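Local coordinates for odorant-binding protein 2a (Homo sapiens, PDB 4RUN) that binds and transports small hydrophobic volatile molecules, with a preference for aldehydes and large fatty acids, at residues I60-L65 with S76-R81; G80-Y85 with F97-Q102. The protein carries 2 engineered substitutions. All blocks are in the same frame, centred on the assembly; numbering follows the deposited sequence.

Contact 1. Residues I60-L65 with S76-R81. With FLC (citrate anion), chain C.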
loop_
_atom_site.group_PDB
_atom_site.type_symbol
_atom_site.label_atom_id
_atom_site.label_comp_id
_atom_site.label_asym_id
_atom_site.label_seq_id
_atom_site.Cartn_x
_atom_site.Cartn_y
_atom_site.Cartn_z
ATOM N N ILE A 60 -6.610 -2.821 13.356
ATOM C CA ILE A 60 -5.178 -3.068 13.422
ATOM C C ILE A 60 -4.380 -1.802 13.121
ATOM O O ILE A 60 -4.643 -1.093 12.152
ATOM C CB ILE A 60 -4.780 -4.240 12.512
ATOM C CG1 ILE A 60 -5.338 -5.542 13.087
ATOM C CG2 ILE A 60 -3.266 -4.361 12.405
ATOM C CD1 ILE A 60 -5.587 -6.609 12.061
ATOM N N GLN A 61 -3.416 -1.529 13.994
ATOM C CA GLN A 61 -2.607 -0.336 13.945
ATOM C C GLN A 61 -1.239 -0.685 13.414
ATOM O O GLN A 61 -0.661 -1.685 13.830
ATOM C CB GLN A 61 -2.460 0.159 15.377
ATOM C CG GLN A 61 -1.934 1.568 15.518
ATOM C CD GLN A 61 -2.732 2.364 16.527
ATOM O OE1 GLN A 61 -3.085 1.861 17.594
ATOM N NE2 GLN A 61 -3.035 3.612 16.187
ATOM N N LYS A 62 -0.723 0.144 12.508
ATOM C CA LYS A 62 0.577 -0.079 11.895
ATOM C C LYS A 62 1.386 1.200 11.959
ATOM O O LYS A 62 0.844 2.301 11.927
ATOM C CB LYS A 62 0.422 -0.513 10.441
ATOM C CG LYS A 62 -0.113 -1.923 10.255
ATOM C CD LYS A 62 0.948 -2.976 10.541
ATOM C CE LYS A 62 0.322 -4.341 10.784
ATOM N NZ LYS A 62 1.324 -5.374 11.171
ATOM N N LYS A 63 2.694 1.034 12.063
ATOM C CA LYS A 63 3.633 2.141 12.142
ATOM C C LYS A 63 4.932 1.576 11.621
ATOM O O LYS A 63 5.608 0.822 12.316
ATOM C CB LYS A 63 3.783 2.634 13.580
ATOM C CG LYS A 63 4.760 3.788 13.780
ATOM C CD LYS A 63 4.605 4.369 15.177
ATOM C CE LYS A 63 5.597 5.487 15.437
ATOM N NZ LYS A 63 5.442 6.087 16.794
ATOM N N ILE A 64 5.262 1.921 10.385
ATOM C CA ILE A 64 6.298 1.214 9.663
ATOM C C ILE A 64 7.471 2.110 9.359
ATOM O O ILE A 64 7.336 3.097 8.654
ATOM C CB ILE A 64 5.765 0.659 8.340
ATOM C CG1 ILE A 64 4.599 -0.281 8.619
ATOM C CG2 ILE A 64 6.880 -0.059 7.578
ATOM C CD1 ILE A 64 3.949 -0.834 7.372
ATOM N N LEU A 65 8.625 1.730 9.889
ATOM C CA LEU A 65 9.875 2.346 9.528
ATOM C C LEU A 65 10.261 1.884 8.125
ATOM O O LEU A 65 10.404 0.682 7.881
ATOM C CB LEU A 65 10.936 1.949 10.548
ATOM C CG LEU A 65 12.361 2.452 10.338
ATOM C CD1 LEU A 65 12.391 3.954 10.107
ATOM C CD2 LEU A 65 13.233 2.056 11.518
ATOM N N SER A 76 12.930 -0.160 2.249
ATOM C CA SER A 76 12.907 -1.438 2.943
ATOM C C SER A 76 12.339 -1.263 4.344
ATOM O O SER A 76 12.457 -0.190 4.941
ATOM C CB SER A 76 14.315 -2.040 3.000
ATOM O OG SER A 76 15.207 -1.195 3.682
ATOM N N ALA A 77 11.736 -2.325 4.867
ATOM C CA ALA A 77 11.127 -2.291 6.193
ATOM C C ALA A 77 11.336 -3.610 6.901
ATOM O O ALA A 77 11.592 -4.629 6.258
ATOM C CB ALA A 77 9.649 -1.985 6.086
ATOM N N TYR A 78 11.224 -3.571 8.231
ATOM C CA TYR A 78 11.419 -4.734 9.080
ATOM C C TYR A 78 12.767 -5.399 8.783
ATOM O O TYR A 78 12.827 -6.590 8.478
ATOM C CB TYR A 78 10.272 -5.735 8.896
ATOM C CG TYR A 78 8.870 -5.137 8.933
ATOM C CD1 TYR A 78 8.294 -4.719 10.125
ATOM C CD2 TYR A 78 8.106 -5.036 7.776
ATOM C CE1 TYR A 78 7.004 -4.195 10.157
ATOM C CE2 TYR A 78 6.818 -4.519 7.799
ATOM C CZ TYR A 78 6.272 -4.098 8.989
ATOM O OH TYR A 78 4.990 -3.584 9.004
ATOM N N GLY A 79 13.839 -4.617 8.858
ATOM C CA GLY A 79 15.194 -5.120 8.659
ATOM C C GLY A 79 15.507 -5.619 7.259
ATOM O O GLY A 79 16.461 -6.371 7.078
ATOM N N GLY A 80 14.725 -5.209 6.262
ATOM C CA GLY A 80 14.897 -5.708 4.892
ATOM C C GLY A 80 14.110 -6.973 4.584
ATOM O O GLY A 80 14.275 -7.574 3.523
ATOM N N ARG A 81 13.268 -7.394 5.520
ATOM C CA ARG A 81 12.318 -8.481 5.286
ATOM C C ARG A 81 11.365 -8.104 4.136
ATOM O O ARG A 81 11.054 -8.930 3.271
ATOM C CB ARG A 81 11.525 -8.734 6.571
ATOM C CG ARG A 81 10.714 -10.018 6.610
ATOM C CD ARG A 81 9.759 -10.013 7.788
ATOM N NE ARG A 81 8.530 -9.322 7.404
ATOM C CZ ARG A 81 7.730 -8.639 8.217
ATOM N NH1 ARG A 81 7.990 -8.526 9.510
ATOM N NH2 ARG A 81 6.635 -8.059 7.715
HETATM C CAC FLC C . 1.921 -5.146 6.857
HETATM C CA FLC C . 1.151 -6.090 5.943
HETATM C CB FLC C . 0.721 -7.401 6.609
HETATM C CBC FLC C . 0.118 -8.320 5.556
HETATM C CG FLC C . 1.914 -8.160 7.199
HETATM C CGC FLC C . 2.213 -7.996 8.686
HETATM O OA1 FLC C . 3.138 -4.919 6.644
HETATM O OA2 FLC C . 1.307 -4.606 7.801
HETATM O OB1 FLC C . 0.876 -8.870 4.715
HETATM O OB2 FLC C . -1.118 -8.532 5.560
HETATM O OG1 FLC C . 1.717 -8.821 9.502
HETATM O OG2 FLC C . 2.997 -7.075 9.030
HETATM O OHB FLC C . -0.261 -7.151 7.628
#
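Lys62 and Tyr78 approach each other beside a citrate ion, probably taken up from the crystallisation liquor, to which both are hydrogen-bonded. The lysine chain is bent at chi2 (-76°), a turn that places CD 4.4 Å from Tyr78 OH. Beyond the bend the chain runs extended, and NZ donates a 3.2 Å hydrogen bond to citrate OG2, while Tyr78 OH donates one to OA1, on another carboxylate of the same ion. A long chain ending in a positive charge suits this place, since its methylenes lie against the anion as well. Two residues on, Ile64 uses both of its branches. CG1 stands beside the backbone N (chi1 -59°) and meets the phenol end of Tyr78, 4.2 Å from CZ, whereas CG2 rests on Ala77, 3.7 Å from its CB. A beta-branched residue can serve two such partners at once, and the small methyl of Ala77 fits against CG2 and the Leu65 carbonyl. Leu65 takes part through that carbonyl: O lies 3.5 Å from Ala77 CA in a CH···O contact. The tyrosine ring is in turn backed by Arg81, whose guanidinium has Tyr78 CD2 over one face in a cation-pi pairing. The touching parts, 62-65 and 76-78, run 121° apart, and the segments share no backbone hydrogen bonds. In this lipocalin barrel, strand 58-66 instead makes backbone hydrogen bonds to strand 47-55, Lys62 with Phe51 and Ile64 with Ala49, and strand 74-77 pairs with strand 82-88, where Ala77 packs on Ile84.

Contact 2. Residues G80-Y85 with F97-Q102. Engineered in segment 97-102: Ser99 (natural residue Cys).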
loop_
_atom_site.group_PDB
_atom_site.type_symbol
_atom_site.label_atom_id
_atom_site.label_comp_id
_atom_site.label_asym_id
_atom_site.label_seq_id
_atom_site.Cartn_x
_atom_site.Cartn_y
_atom_site.Cartn_z
ATOM N N GLY A 80 14.725 -5.209 6.262
ATOM C CA GLY A 80 14.897 -5.708 4.892
ATOM C C GLY A 80 14.110 -6.973 4.584
ATOM O O GLY A 80 14.275 -7.574 3.523
ATOM N N ARG A 81 13.268 -7.394 5.520
ATOM C CA ARG A 81 12.318 -8.481 5.286
ATOM C C ARG A 81 11.365 -8.104 4.136
ATOM O O ARG A 81 11.054 -8.930 3.271
ATOM C CB ARG A 81 11.525 -8.734 6.571
ATOM C CG ARG A 81 10.714 -10.018 6.610
ATOM C CD ARG A 81 9.759 -10.013 7.788
ATOM N NE ARG A 81 8.530 -9.322 7.404
ATOM C CZ ARG A 81 7.730 -8.639 8.217
ATOM N NH1 ARG A 81 7.990 -8.526 9.510
ATOM N NH2 ARG A 81 6.635 -8.059 7.715
ATOM N N LYS A 82 10.943 -6.841 4.134
ATOM C CA LYS A 82 9.995 -6.304 3.170
ATOM C C LYS A 82 10.645 -5.203 2.318
ATOM O O LYS A 82 11.331 -4.320 2.855
ATOM C CB LYS A 82 8.807 -5.744 3.940
ATOM C CG LYS A 82 7.637 -5.269 3.093
ATOM C CD LYS A 82 6.406 -5.052 3.967
ATOM C CE LYS A 82 5.197 -4.617 3.162
ATOM N NZ LYS A 82 3.965 -4.519 4.002
ATOM N N LEU A 83 10.458 -5.271 0.996
ATOM C CA LEU A 83 10.892 -4.196 0.099
ATOM C C LEU A 83 9.671 -3.509 -0.468
ATOM O O LEU A 83 8.667 -4.159 -0.750
ATOM C CB LEU A 83 11.760 -4.731 -1.036
ATOM C CG LEU A 83 13.134 -5.234 -0.589
ATOM C CD1 LEU A 83 13.786 -6.093 -1.663
ATOM C CD2 LEU A 83 14.019 -4.060 -0.220
ATOM N N ILE A 84 9.783 -2.194 -0.632
ATOM C CA ILE A 84 8.658 -1.318 -0.933
ATOM C C ILE A 84 9.034 -0.326 -2.038
ATOM O O ILE A 84 9.962 0.465 -1.874
ATOM C CB ILE A 84 8.259 -0.515 0.321
ATOM C CG1 ILE A 84 7.699 -1.434 1.405
ATOM C CG2 ILE A 84 7.218 0.545 -0.012
ATOM C CD1 ILE A 84 7.828 -0.850 2.799
ATOM N N TYR A 85 8.279 -0.359 -3.135
ATOM C CA TYR A 85 8.510 0.495 -4.303
ATOM C C TYR A 85 7.336 1.438 -4.455
ATOM O O TYR A 85 6.188 1.019 -4.317
ATOM C CB TYR A 85 8.622 -0.342 -5.578
ATOM C CG TYR A 85 9.636 -1.454 -5.478
ATOM C CD1 TYR A 85 9.400 -2.570 -4.679
ATOM C CD2 TYR A 85 10.832 -1.389 -6.160
ATOM C CE1 TYR A 85 10.325 -3.586 -4.569
ATOM C CE2 TYR A 85 11.767 -2.411 -6.057
ATOM C CZ TYR A 85 11.501 -3.511 -5.257
ATOM O OH TYR A 85 12.418 -4.538 -5.136
ATOM N N PHE A 97 1.956 1.433 -4.860
ATOM C CA PHE A 97 2.792 1.035 -3.747
ATOM C C PHE A 97 2.871 -0.475 -3.830
ATOM O O PHE A 97 1.918 -1.178 -3.523
ATOM C CB PHE A 97 2.131 1.504 -2.459
ATOM C CG PHE A 97 2.824 1.087 -1.208
ATOM C CD1 PHE A 97 2.578 -0.167 -0.638
ATOM C CD2 PHE A 97 3.655 1.975 -0.544
ATOM C CE1 PHE A 97 3.187 -0.535 0.547
ATOM C CE2 PHE A 97 4.262 1.613 0.642
ATOM C CZ PHE A 97 4.028 0.356 1.189
ATOM N N TYR A 98 4.012 -0.962 -4.285
ATOM C CA TYR A 98 4.223 -2.378 -4.543
ATOM C C TYR A 98 5.138 -2.889 -3.449
ATOM O O TYR A 98 6.134 -2.236 -3.144
ATOM C CB TYR A 98 4.864 -2.528 -5.930
ATOM C CG TYR A 98 5.043 -3.945 -6.414
ATOM C CD1 TYR A 98 3.960 -4.817 -6.505
ATOM C CD2 TYR A 98 6.304 -4.413 -6.820
ATOM C CE1 TYR A 98 4.127 -6.126 -6.959
ATOM C CE2 TYR A 98 6.484 -5.719 -7.281
ATOM C CZ TYR A 98 5.392 -6.576 -7.349
ATOM O OH TYR A 98 5.568 -7.865 -7.812
ATOM N N SER A 99 4.790 -4.006 -2.814
ATOM C CA SER A 99 5.632 -4.559 -1.759
ATOM C C SER A 99 5.949 -6.030 -2.008
ATOM O O SER A 99 5.103 -6.800 -2.470
ATOM C CB SER A 99 4.980 -4.378 -0.379
ATOM O OG SER A 99 4.075 -5.430 -0.061
ATOM N N LYS A 100 7.183 -6.403 -1.698
ATOM C CA LYS A 100 7.629 -7.791 -1.737
ATOM C C LYS A 100 8.111 -8.144 -0.321
ATOM O O LYS A 100 9.037 -7.506 0.200
ATOM C CB LYS A 100 8.763 -7.951 -2.757
ATOM C CG LYS A 100 8.399 -7.573 -4.190
ATOM C CD LYS A 100 9.570 -7.781 -5.146
ATOM C CE LYS A 100 9.693 -9.237 -5.562
ATOM N NZ LYS A 100 10.989 -9.613 -6.196
ATOM N N ASP A 101 7.460 -9.126 0.311
ATOM C CA ASP A 101 7.712 -9.460 1.723
ATOM C C ASP A 101 8.239 -10.894 1.886
ATOM O O ASP A 101 7.534 -11.872 1.622
ATOM C CB ASP A 101 6.397 -9.258 2.494
ATOM C CG ASP A 101 6.577 -9.027 4.002
ATOM O OD1 ASP A 101 7.708 -9.008 4.526
ATOM O OD2 ASP A 101 5.533 -8.875 4.677
ATOM N N GLN A 102 9.494 -11.013 2.318
ATOM C CA GLN A 102 10.094 -12.326 2.581
ATOM C C GLN A 102 9.566 -12.864 3.915
ATOM O O GLN A 102 10.205 -12.736 4.954
ATOM C CB GLN A 102 11.616 -12.240 2.605
ATOM C CG GLN A 102 12.223 -11.425 1.485
ATOM C CD GLN A 102 13.720 -11.260 1.639
ATOM O OE1 GLN A 102 14.276 -11.459 2.723
ATOM N NE2 GLN A 102 14.390 -10.899 0.548
#
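Arg81 and Asp101 face each other with guanidinium and carboxylate nearly coplanar, 29° apart. NE donates a nearly straight bond (167°) to the syn lone pair of Asp101 OD1, 3.0 Å away, and NH2 adds weak bonds to both carboxylate oxygens, which a flat guanidinium can meet together. The arginine chain bends at chi3 (85°), which places NE, the atom that makes the shortest bond to the acid. An alanine in place of Arg81 would probably leave Asp101 OD1 without its charged mate. Lys82, on the same face as Asp101, crosses it obliquely: CB lies 3.5 Å from OD1, and the extended chain carries CE to 3.5 Å from OG of Ser99, an engineered residue. Further along that face, CG2 of Ile84 lies against CE2 and CZ of Phe97, a branched aliphatic group well matched to a flat apolar partner. The reverse face carries Tyr85 and Tyr98, flat rings suited to lying side by side on neighbouring strands; they point the same way, CD1 of Tyr85 being 4.2 Å from CD2 of Tyr98. Beneath these side chains the antiparallel strands are joined by paired backbone bonds at Leu83 with Lys100 and Tyr85 with Tyr98; Gln102 N to Arg81 O, 2.8 Å, extends the bonding away from the hairpin turn. On the other edge of strand 82-88, Arg81 and Lys82 both face Ala77 in a classic beta bulge. The hairpin is flanked by strands 74-77 and 106-115, with backbone hydrogen bonds Ile84 to Phe75 and Ser99 to Met110; Arg103 gives Asp101 a second salt bridge.

Overall arrangement
Contacts 1 and 2 follow each other along the chain, sharing Gly80 and Arg81, and their centres lie 9 Å apart. The turn between strands 74-77 and 82-88 carries the chain from one to the other, with a probable hydrogen bond of 2.9 Å from Ala77 N to Lys82 O and packing of Ala77 CB on Ile84 CD1 at 3.9 Å. The citrate brings them together too: Lys62 and Tyr78 bind it from contact 1, Lys82 NZ from contact 2, and Arg55 also holds it. It probably came from the crystallisation liquor; such ions often mark pockets, but its presence alone does not identify the odorant site.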